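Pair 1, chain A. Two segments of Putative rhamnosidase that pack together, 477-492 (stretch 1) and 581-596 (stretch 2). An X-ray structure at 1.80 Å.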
# COMPACT_ATOMS: atom_id res chain seq x y z
N ASP A 477 10.54 5.98 1.02
CA ASP A 477 9.19 6.55 0.88
C ASP A 477 8.77 7.28 2.17
O ASP A 477 9.41 7.10 3.21
CB ASP A 477 8.18 5.44 0.52
CG ASP A 477 8.23 4.22 1.48
OD1 ASP A 477 9.29 3.79 2.06
OD2 ASP A 477 7.14 3.62 1.63
N GLY A 478 7.73 8.12 2.10
CA GLY A 478 7.11 8.69 3.32
C GLY A 478 6.48 7.61 4.15
O GLY A 478 5.66 6.86 3.65
N PRO A 479 6.84 7.54 5.44
CA PRO A 479 6.22 6.63 6.37
C PRO A 479 4.70 6.77 6.35
O PRO A 479 4.18 7.85 6.08
CB PRO A 479 6.76 7.11 7.71
CG PRO A 479 8.13 7.64 7.38
CD PRO A 479 7.88 8.37 6.08
N VAL A 480 4.00 5.68 6.54
CA VAL A 480 2.55 5.72 6.60
C VAL A 480 2.18 6.50 7.86
O VAL A 480 2.73 6.23 8.93
CB VAL A 480 1.98 4.28 6.69
CG1 VAL A 480 0.49 4.29 7.03
CG2 VAL A 480 2.22 3.53 5.37
N ARG A 481 1.28 7.48 7.72
CA ARG A 481 0.83 8.24 8.91
C ARG A 481 -0.66 8.51 8.76
O ARG A 481 -1.20 8.39 7.67
CB ARG A 481 1.59 9.59 9.06
CG ARG A 481 3.09 9.41 9.27
CD ARG A 481 3.80 10.75 9.28
NE ARG A 481 5.21 10.47 9.45
CZ ARG A 481 6.20 11.23 9.03
NH1 ARG A 481 5.96 12.37 8.41
NH2 ARG A 481 7.43 10.82 9.24
N ILE A 482 -1.34 8.81 9.88
CA ILE A 482 -2.75 9.22 9.82
C ILE A 482 -2.80 10.60 9.19
O ILE A 482 -2.11 11.53 9.64
CB ILE A 482 -3.39 9.23 11.23
CG1 ILE A 482 -3.38 7.80 11.78
CG2 ILE A 482 -4.81 9.84 11.22
CD1 ILE A 482 -3.68 7.72 13.26
N ALA A 483 -3.58 10.74 8.11
CA ALA A 483 -3.63 12.01 7.39
C ALA A 483 -4.89 12.77 7.76
O ALA A 483 -4.94 13.99 7.62
CB ALA A 483 -3.59 11.75 5.90
N LYS A 484 -5.92 12.04 8.18
CA LYS A 484 -7.21 12.66 8.58
C LYS A 484 -8.12 11.66 9.26
O LYS A 484 -7.90 10.45 9.17
CB LYS A 484 -7.93 13.35 7.42
CG LYS A 484 -8.19 12.51 6.20
CD LYS A 484 -8.92 13.36 5.16
CE LYS A 484 -10.41 13.35 5.41
NZ LYS A 484 -10.97 14.70 5.21
N GLU A 485 -9.11 12.20 9.98
CA GLU A 485 -10.10 11.38 10.65
C GLU A 485 -11.46 11.58 9.96
O GLU A 485 -11.73 12.68 9.47
CB GLU A 485 -10.16 11.75 12.13
CG GLU A 485 -8.88 11.39 12.88
CD GLU A 485 -8.98 11.57 14.39
OE1 GLU A 485 -9.96 12.22 14.87
OE2 GLU A 485 -8.08 11.07 15.09
N LEU A 486 -12.27 10.53 9.90
CA LEU A 486 -13.63 10.59 9.36
C LEU A 486 -14.63 10.19 10.43
O LEU A 486 -14.76 9.00 10.71
CB LEU A 486 -13.79 9.66 8.14
CG LEU A 486 -13.02 9.97 6.84
CD1 LEU A 486 -13.22 8.88 5.79
CD2 LEU A 486 -13.42 11.34 6.26
N PRO A 487 -15.35 11.16 11.02
CA PRO A 487 -16.33 10.77 12.05
C PRO A 487 -17.46 9.99 11.38
O PRO A 487 -17.74 10.23 10.22
CB PRO A 487 -16.85 12.11 12.59
CG PRO A 487 -15.88 13.14 12.14
CD PRO A 487 -15.26 12.63 10.86
N ALA A 488 -18.08 9.06 12.09
CA ALA A 488 -19.23 8.35 11.55
C ALA A 488 -20.31 9.38 11.26
O ALA A 488 -20.48 10.33 12.03
CB ALA A 488 -19.71 7.32 12.53
N ARG A 489 -21.00 9.23 10.13
CA ARG A 489 -21.97 10.22 9.67
C ARG A 489 -23.38 9.82 10.06
O ARG A 489 -24.27 10.67 10.12
CB ARG A 489 -21.88 10.37 8.16
CG ARG A 489 -20.56 10.95 7.68
CD ARG A 489 -20.51 11.07 6.17
NE ARG A 489 -21.26 12.20 5.58
CZ ARG A 489 -21.46 13.40 6.14
NH1 ARG A 489 -20.97 13.71 7.34
NH2 ARG A 489 -22.17 14.30 5.48
N LYS A 490 -23.58 8.53 10.31
CA LYS A 490 -24.85 7.99 10.81
C LYS A 490 -24.69 6.57 11.35
O LYS A 490 -23.74 5.85 11.01
CB LYS A 490 -25.94 7.98 9.72
CG LYS A 490 -25.69 6.99 8.61
CD LYS A 490 -26.97 6.72 7.84
CE LYS A 490 -26.64 6.03 6.54
NZ LYS A 490 -27.83 5.54 5.80
N VAL A 491 -25.65 6.19 12.19
CA VAL A 491 -25.72 4.88 12.83
C VAL A 491 -27.06 4.27 12.44
O VAL A 491 -28.11 4.90 12.59
CB VAL A 491 -25.64 5.02 14.37
CG1 VAL A 491 -25.73 3.66 15.05
CG2 VAL A 491 -24.36 5.72 14.77
N THR A 492 -27.03 3.06 11.90
CA THR A 492 -28.25 2.31 11.68
C THR A 492 -28.21 1.03 12.53
O THR A 492 -27.15 0.64 13.02
CB THR A 492 -28.48 1.94 10.19
OG1 THR A 492 -27.46 1.06 9.73
CG2 THR A 492 -28.50 3.16 9.32
N LYS A 581 -26.29 1.56 23.03
CA LYS A 581 -26.39 1.93 21.63
C LYS A 581 -25.23 2.81 21.22
O LYS A 581 -25.02 3.87 21.81
CB LYS A 581 -27.73 2.62 21.33
CG LYS A 581 -28.94 1.70 21.28
CD LYS A 581 -30.22 2.46 21.66
CE LYS A 581 -31.48 1.83 21.09
NZ LYS A 581 -31.82 0.50 21.67
N PRO A 582 -24.44 2.37 20.22
CA PRO A 582 -23.41 3.29 19.74
C PRO A 582 -24.01 4.57 19.15
O PRO A 582 -25.09 4.54 18.58
CB PRO A 582 -22.68 2.50 18.65
CG PRO A 582 -23.54 1.33 18.32
CD PRO A 582 -24.43 1.08 19.51
N SER A 583 -23.30 5.67 19.29
CA SER A 583 -23.67 6.90 18.63
C SER A 583 -22.59 7.18 17.60
O SER A 583 -21.62 6.40 17.48
CB SER A 583 -23.79 8.04 19.65
OG SER A 583 -22.59 8.17 20.38
N THR A 584 -22.74 8.27 16.86
CA THR A 584 -21.77 8.61 15.83
C THR A 584 -20.38 8.86 16.44
O THR A 584 -19.37 8.68 15.76
CB THR A 584 -22.19 9.82 14.97
OG1 THR A 584 -22.26 11.01 15.77
CG2 THR A 584 -23.52 9.58 14.27
N THR A 585 -20.33 9.25 17.71
CA THR A 585 -19.04 9.53 18.33
C THR A 585 -18.30 8.23 18.71
O THR A 585 -17.12 8.28 19.02
CB THR A 585 -19.13 10.45 19.58
OG1 THR A 585 -20.01 9.87 20.53
CG2 THR A 585 -19.57 11.87 19.22
N SER A 586 -18.98 7.09 18.68
CA SER A 586 -18.36 5.83 19.12
C SER A 586 -17.25 5.32 18.19
O SER A 586 -16.40 4.54 18.62
CB SER A 586 -19.40 4.74 19.24
OG SER A 586 -20.42 5.17 20.14
N VAL A 587 -17.34 5.69 16.92
CA VAL A 587 -16.44 5.17 15.88
C VAL A 587 -15.98 6.32 14.97
O VAL A 587 -16.79 7.07 14.42
CB VAL A 587 -17.12 4.03 15.05
CG1 VAL A 587 -16.23 3.57 13.90
CG2 VAL A 587 -17.46 2.84 15.93
N THR A 588 -14.66 6.46 14.79
CA THR A 588 -14.10 7.49 13.92
C THR A 588 -13.06 6.80 13.07
O THR A 588 -12.21 6.11 13.61
CB THR A 588 -13.45 8.60 14.76
OG1 THR A 588 -14.44 9.13 15.67
CG2 THR A 588 -12.92 9.72 13.88
N GLY A 589 -13.12 6.96 11.75
CA GLY A 589 -12.08 6.36 10.90
C GLY A 589 -10.79 7.15 10.95
O GLY A 589 -10.81 8.40 10.98
N ARG A 590 -9.65 6.45 10.94
CA ARG A 590 -8.36 7.13 10.90
C ARG A 590 -7.73 6.73 9.57
O ARG A 590 -7.37 5.58 9.39
CB ARG A 590 -7.48 6.72 12.08
CG ARG A 590 -8.13 7.08 13.42
CD ARG A 590 -7.30 6.59 14.61
NE ARG A 590 -7.10 5.15 14.53
CZ ARG A 590 -6.00 4.49 14.92
NH1 ARG A 590 -4.95 5.11 15.46
NH2 ARG A 590 -5.97 3.16 14.76
N VAL A 591 -7.70 7.68 8.65
CA VAL A 591 -7.23 7.45 7.27
C VAL A 591 -5.69 7.44 7.26
O VAL A 591 -5.08 8.44 7.64
CB VAL A 591 -7.74 8.58 6.36
CG1 VAL A 591 -7.22 8.43 4.92
CG2 VAL A 591 -9.27 8.60 6.37
N MET A 592 -5.10 6.32 6.83
CA MET A 592 -3.65 6.13 6.83
C MET A 592 -3.11 5.91 5.44
O MET A 592 -3.68 5.13 4.70
CB MET A 592 -3.30 4.89 7.63
CG MET A 592 -3.56 5.07 9.10
SD MET A 592 -3.30 3.52 10.00
CE MET A 592 -4.06 4.00 11.56
N HIS A 593 -2.00 6.58 5.12
CA HIS A 593 -1.29 6.36 3.84
C HIS A 593 0.10 6.96 3.91
O HIS A 593 0.47 7.56 4.93
CB HIS A 593 -2.07 6.92 2.61
CG HIS A 593 -2.52 8.34 2.75
ND1 HIS A 593 -1.67 9.42 2.59
CD2 HIS A 593 -3.76 8.87 2.95
CE1 HIS A 593 -2.35 10.54 2.73
NE2 HIS A 593 -3.62 10.24 2.94
N THR A 594 0.89 6.75 2.86
CA THR A 594 2.18 7.40 2.78
C THR A 594 2.12 8.92 3.06
O THR A 594 1.20 9.63 2.60
CB THR A 594 2.89 7.09 1.45
OG1 THR A 594 4.24 7.58 1.51
CG2 THR A 594 2.17 7.71 0.28
N SER A 595 3.11 9.43 3.80
CA SER A 595 3.13 10.85 4.17
C SER A 595 3.70 11.62 3.02
O SER A 595 4.90 11.91 2.98
CB SER A 595 3.92 11.08 5.47
OG SER A 595 5.16 10.32 5.50
N ALA A 596 2.85 11.90 2.03
CA ALA A 596 3.22 12.73 0.89
C ALA A 596 2.08 13.70 0.67
O ALA A 596 0.93 13.34 0.91
CB ALA A 596 3.45 11.86 -0.36
O HOH W 1 6.17 8.69 -0.19
O HOH W 2 -17.09 9.97 15.14

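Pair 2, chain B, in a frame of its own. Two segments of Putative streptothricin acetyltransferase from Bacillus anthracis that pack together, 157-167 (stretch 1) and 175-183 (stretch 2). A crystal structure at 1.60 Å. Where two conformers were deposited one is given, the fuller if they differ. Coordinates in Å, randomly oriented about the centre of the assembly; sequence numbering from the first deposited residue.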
# COMPACT_ATOMS: atom_id res chain seq x y z
N PHE B 157 12.30 -5.16 -13.22
CA PHE B 157 11.81 -4.75 -11.92
C PHE B 157 12.69 -5.31 -10.80
O PHE B 157 13.31 -6.37 -10.95
CB PHE B 157 10.39 -5.25 -11.68
CG PHE B 157 9.33 -4.58 -12.54
CD1 PHE B 157 9.12 -4.93 -13.87
CD2 PHE B 157 8.49 -3.63 -11.98
CE1 PHE B 157 8.12 -4.32 -14.63
CE2 PHE B 157 7.49 -3.03 -12.73
CZ PHE B 157 7.30 -3.37 -14.06
N VAL B 158 12.73 -4.58 -9.69
CA VAL B 158 13.48 -4.99 -8.51
C VAL B 158 12.55 -4.92 -7.30
O VAL B 158 11.58 -4.16 -7.29
CB VAL B 158 14.71 -4.12 -8.27
CG1 VAL B 158 15.65 -4.22 -9.47
CG2 VAL B 158 14.31 -2.70 -8.03
N ILE B 159 12.82 -5.74 -6.30
CA ILE B 159 12.00 -5.74 -5.09
C ILE B 159 12.39 -4.55 -4.21
O ILE B 159 13.57 -4.38 -3.86
CB ILE B 159 12.19 -7.01 -4.28
CG1 ILE B 159 11.75 -8.22 -5.10
CG2 ILE B 159 11.36 -6.92 -3.01
CD1 ILE B 159 11.97 -9.54 -4.40
N GLY B 160 11.39 -3.74 -3.87
CA GLY B 160 11.60 -2.58 -3.02
C GLY B 160 11.05 -2.73 -1.61
O GLY B 160 11.42 -1.98 -0.73
N GLY B 161 10.16 -3.70 -1.41
CA GLY B 161 9.59 -3.90 -0.09
C GLY B 161 8.76 -5.15 -0.01
O GLY B 161 8.55 -5.83 -1.01
N PHE B 162 8.30 -5.46 1.19
CA PHE B 162 7.48 -6.65 1.42
C PHE B 162 6.68 -6.46 2.69
O PHE B 162 6.98 -5.57 3.50
CB PHE B 162 8.29 -7.96 1.37
CG PHE B 162 9.50 -8.01 2.25
CD1 PHE B 162 9.39 -8.29 3.60
CD2 PHE B 162 10.77 -7.93 1.69
CE1 PHE B 162 10.53 -8.39 4.40
CE2 PHE B 162 11.92 -8.04 2.48
CZ PHE B 162 11.79 -8.26 3.83
N ASP B 163 5.67 -7.29 2.88
CA ASP B 163 4.83 -7.17 4.06
C ASP B 163 4.30 -8.56 4.45
O ASP B 163 3.60 -9.21 3.68
CB ASP B 163 3.71 -6.18 3.79
CG ASP B 163 2.97 -5.79 5.03
OD1 ASP B 163 2.56 -6.70 5.78
OD2 ASP B 163 2.78 -4.56 5.22
N PHE B 164 4.64 -8.95 5.67
CA PHE B 164 4.26 -10.25 6.23
C PHE B 164 2.91 -10.31 6.92
O PHE B 164 2.44 -11.42 7.21
CB PHE B 164 5.26 -10.69 7.32
CG PHE B 164 6.67 -10.82 6.86
CD1 PHE B 164 7.02 -11.76 5.91
CD2 PHE B 164 7.68 -10.10 7.48
CE1 PHE B 164 8.35 -11.91 5.50
CE2 PHE B 164 9.01 -10.25 7.08
CZ PHE B 164 9.34 -11.17 6.08
N LEU B 165 2.29 -9.17 7.19
CA LEU B 165 1.04 -9.17 7.92
C LEU B 165 -0.18 -8.66 7.19
O LEU B 165 -1.30 -8.95 7.62
CB LEU B 165 1.21 -8.36 9.22
CG LEU B 165 2.25 -8.89 10.22
CD1 LEU B 165 2.33 -8.01 11.47
CD2 LEU B 165 1.95 -10.31 10.63
N VAL B 166 0.00 -7.95 6.09
CA VAL B 166 -1.17 -7.37 5.41
C VAL B 166 -2.22 -8.44 5.04
O VAL B 166 -3.43 -8.26 5.26
CB VAL B 166 -0.78 -6.45 4.26
CG1 VAL B 166 -0.16 -7.22 3.09
CG2 VAL B 166 -2.01 -5.60 3.83
N TYR B 167 -1.75 -9.59 4.58
CA TYR B 167 -2.70 -10.67 4.21
C TYR B 167 -3.43 -11.37 5.35
O TYR B 167 -4.46 -12.04 5.11
CB TYR B 167 -2.05 -11.69 3.26
CG TYR B 167 -1.91 -11.17 1.86
CD1 TYR B 167 -3.01 -11.14 1.02
CD2 TYR B 167 -0.69 -10.77 1.35
CE1 TYR B 167 -2.92 -10.68 -0.27
CE2 TYR B 167 -0.59 -10.29 0.04
CZ TYR B 167 -1.71 -10.25 -0.76
OH TYR B 167 -1.62 -9.79 -2.06
N ASP B 175 0.36 -17.85 5.52
CA ASP B 175 1.48 -16.98 5.69
C ASP B 175 1.92 -16.33 4.37
O ASP B 175 3.11 -16.29 4.08
CB ASP B 175 2.62 -17.83 6.29
CG ASP B 175 2.28 -18.34 7.70
OD1 ASP B 175 1.74 -17.56 8.52
OD2 ASP B 175 2.59 -19.51 8.00
N GLU B 176 0.94 -15.79 3.64
CA GLU B 176 1.14 -15.12 2.37
C GLU B 176 1.92 -13.82 2.60
O GLU B 176 1.64 -13.12 3.57
CB GLU B 176 -0.23 -14.78 1.78
CG GLU B 176 -1.14 -16.00 1.69
CD GLU B 176 -2.56 -15.68 1.23
OE1 GLU B 176 -2.92 -14.50 1.13
OE2 GLU B 176 -3.31 -16.64 0.98
N VAL B 177 2.89 -13.50 1.73
CA VAL B 177 3.68 -12.28 1.88
C VAL B 177 3.52 -11.41 0.65
O VAL B 177 3.60 -11.90 -0.48
CB VAL B 177 5.19 -12.61 2.04
CG1 VAL B 177 6.04 -11.36 2.26
CG2 VAL B 177 5.43 -13.62 3.20
N ALA B 178 3.26 -10.12 0.85
CA ALA B 178 3.15 -9.17 -0.26
C ALA B 178 4.55 -8.73 -0.64
O ALA B 178 5.37 -8.45 0.24
CB ALA B 178 2.34 -7.94 0.18
N ILE B 179 4.82 -8.67 -1.94
CA ILE B 179 6.11 -8.24 -2.46
C ILE B 179 5.85 -7.06 -3.39
O ILE B 179 5.00 -7.13 -4.28
CB ILE B 179 6.86 -9.35 -3.21
CG1 ILE B 179 7.04 -10.58 -2.32
CG2 ILE B 179 8.21 -8.83 -3.69
CD1 ILE B 179 7.79 -11.73 -2.99
N TYR B 180 6.58 -5.98 -3.17
CA TYR B 180 6.42 -4.75 -3.98
C TYR B 180 7.61 -4.59 -4.95
O TYR B 180 8.76 -4.56 -4.53
CB TYR B 180 6.23 -3.56 -3.04
CG TYR B 180 5.06 -3.83 -2.13
CD1 TYR B 180 3.77 -3.55 -2.52
CD2 TYR B 180 5.26 -4.41 -0.89
CE1 TYR B 180 2.69 -3.83 -1.67
CE2 TYR B 180 4.20 -4.69 -0.05
CZ TYR B 180 2.93 -4.40 -0.44
OH TYR B 180 1.90 -4.69 0.44
N TRP B 181 7.28 -4.53 -6.25
CA TRP B 181 8.27 -4.47 -7.33
C TRP B 181 8.24 -3.13 -7.99
O TRP B 181 7.16 -2.57 -8.19
CB TRP B 181 7.96 -5.55 -8.37
CG TRP B 181 8.12 -6.97 -7.91
CD1 TRP B 181 7.18 -7.74 -7.28
CD2 TRP B 181 9.26 -7.81 -8.11
NE1 TRP B 181 7.68 -9.00 -7.06
CE2 TRP B 181 8.95 -9.08 -7.56
CE3 TRP B 181 10.52 -7.62 -8.69
CZ2 TRP B 181 9.87 -10.13 -7.57
CZ3 TRP B 181 11.41 -8.66 -8.71
CH2 TRP B 181 11.08 -9.91 -8.14
N TYR B 182 9.42 -2.66 -8.37
CA TYR B 182 9.62 -1.34 -8.96
C TYR B 182 10.53 -1.32 -10.16
O TYR B 182 11.55 -1.99 -10.17
CB TYR B 182 10.30 -0.44 -7.89
CG TYR B 182 9.42 -0.23 -6.68
CD1 TYR B 182 8.58 0.87 -6.59
CD2 TYR B 182 9.38 -1.16 -5.66
CE1 TYR B 182 7.72 1.03 -5.50
CE2 TYR B 182 8.52 -1.00 -4.57
CZ TYR B 182 7.73 0.12 -4.48
OH TYR B 182 6.86 0.23 -3.41
N LEU B 183 10.16 -0.52 -11.15
CA LEU B 183 10.99 -0.31 -12.34
C LEU B 183 11.10 1.19 -12.48
O LEU B 183 10.12 1.84 -12.82
CB LEU B 183 10.37 -0.89 -13.60
CG LEU B 183 11.17 -0.73 -14.91
CD1 LEU B 183 12.47 -1.48 -14.82
CD2 LEU B 183 10.36 -1.27 -16.07
O HOH W 3 1.09 -10.47 4.26

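What backbone arrangement do the two pairs share? Each is a pair of antiparallel strands, and 14 central residues superpose with an RMSD of 0.6 Å. The strand axes run at 140° in pair 1 and 135° in pair 2. Matched positions make matched hydrogen bonds: R481(A) N to H593(A) O, 2.9 Å, corresponds to V158(B) N to Y182(B) O, also 2.9 Å. Further along, L486(A) N to G589(A) O, 2.8 Å, corresponds to D163(B) N to A178(B) O, 2.9 Å.

How do both pairs accommodate an extra residue in the first strand? At A483(A) and its match G160(B), psi turns to -25° and -17°, and two successive residues face one residue of the partner strand. In pair 1, A483(A) N donates to V591(A) O at 2.8 Å, while V591(A) N donates to K484(A) O at 2.8 Å. Pair 2 repeats this bulge: G160(B) N reaches Y180(B) O at 2.8 Å, and Y180(B) N reaches G161(B) O at 2.9 Å. The side chain at the bulge differs, and so does the ring it meets across the strands. The CB of A483(A) lies 3.3 Å from NE2 of H593(A), whose ring sits at chi1 p. Y182(B), matching H593(A), has chi1 m, and its ring edge lies against G160(B), with CD2 3.7 Å from G160(B) N. An ideal CB on G160(B) would fall 2.5 Å from that CD2, a clash that glycine avoids.

How is the face carrying I482(A) and I159(B) filled? These matched isoleucines share the same rotamer, with chi1 m and chi2 t, but meet different partners. I482(A) CG1 packs 3.8 Å from CG of the slender M592(A). The match of M592(A) is W181(B), and I159(B) CG1 sits over the face of its six-membered ring, 3.5 Å from the centroid. Two residues before M592(A) on the same face, R590(A) places NH1 3.6 Å from CD1 of I482(A), whereas its match I179(B) offers CG2 3.7 Å from CG2 of I159(B), an apolar contact where pair 1 has a guanidinium.

What happens on the face of L486(A) and D163(B)? L486(A) CD1 packs 4.0 Å from CG2 of V591(A), an apolar contact across the strands. D163(B) instead uses its OD1 to accept hydrogen bonds from the backbone N atoms of L165(B) and V166(B), both 2.9 Å, bracing the turn after the strand. Y180(B), the match of V591(A), lays its ring edge near D163(B), with OH 4.1 Å from D163(B) CB.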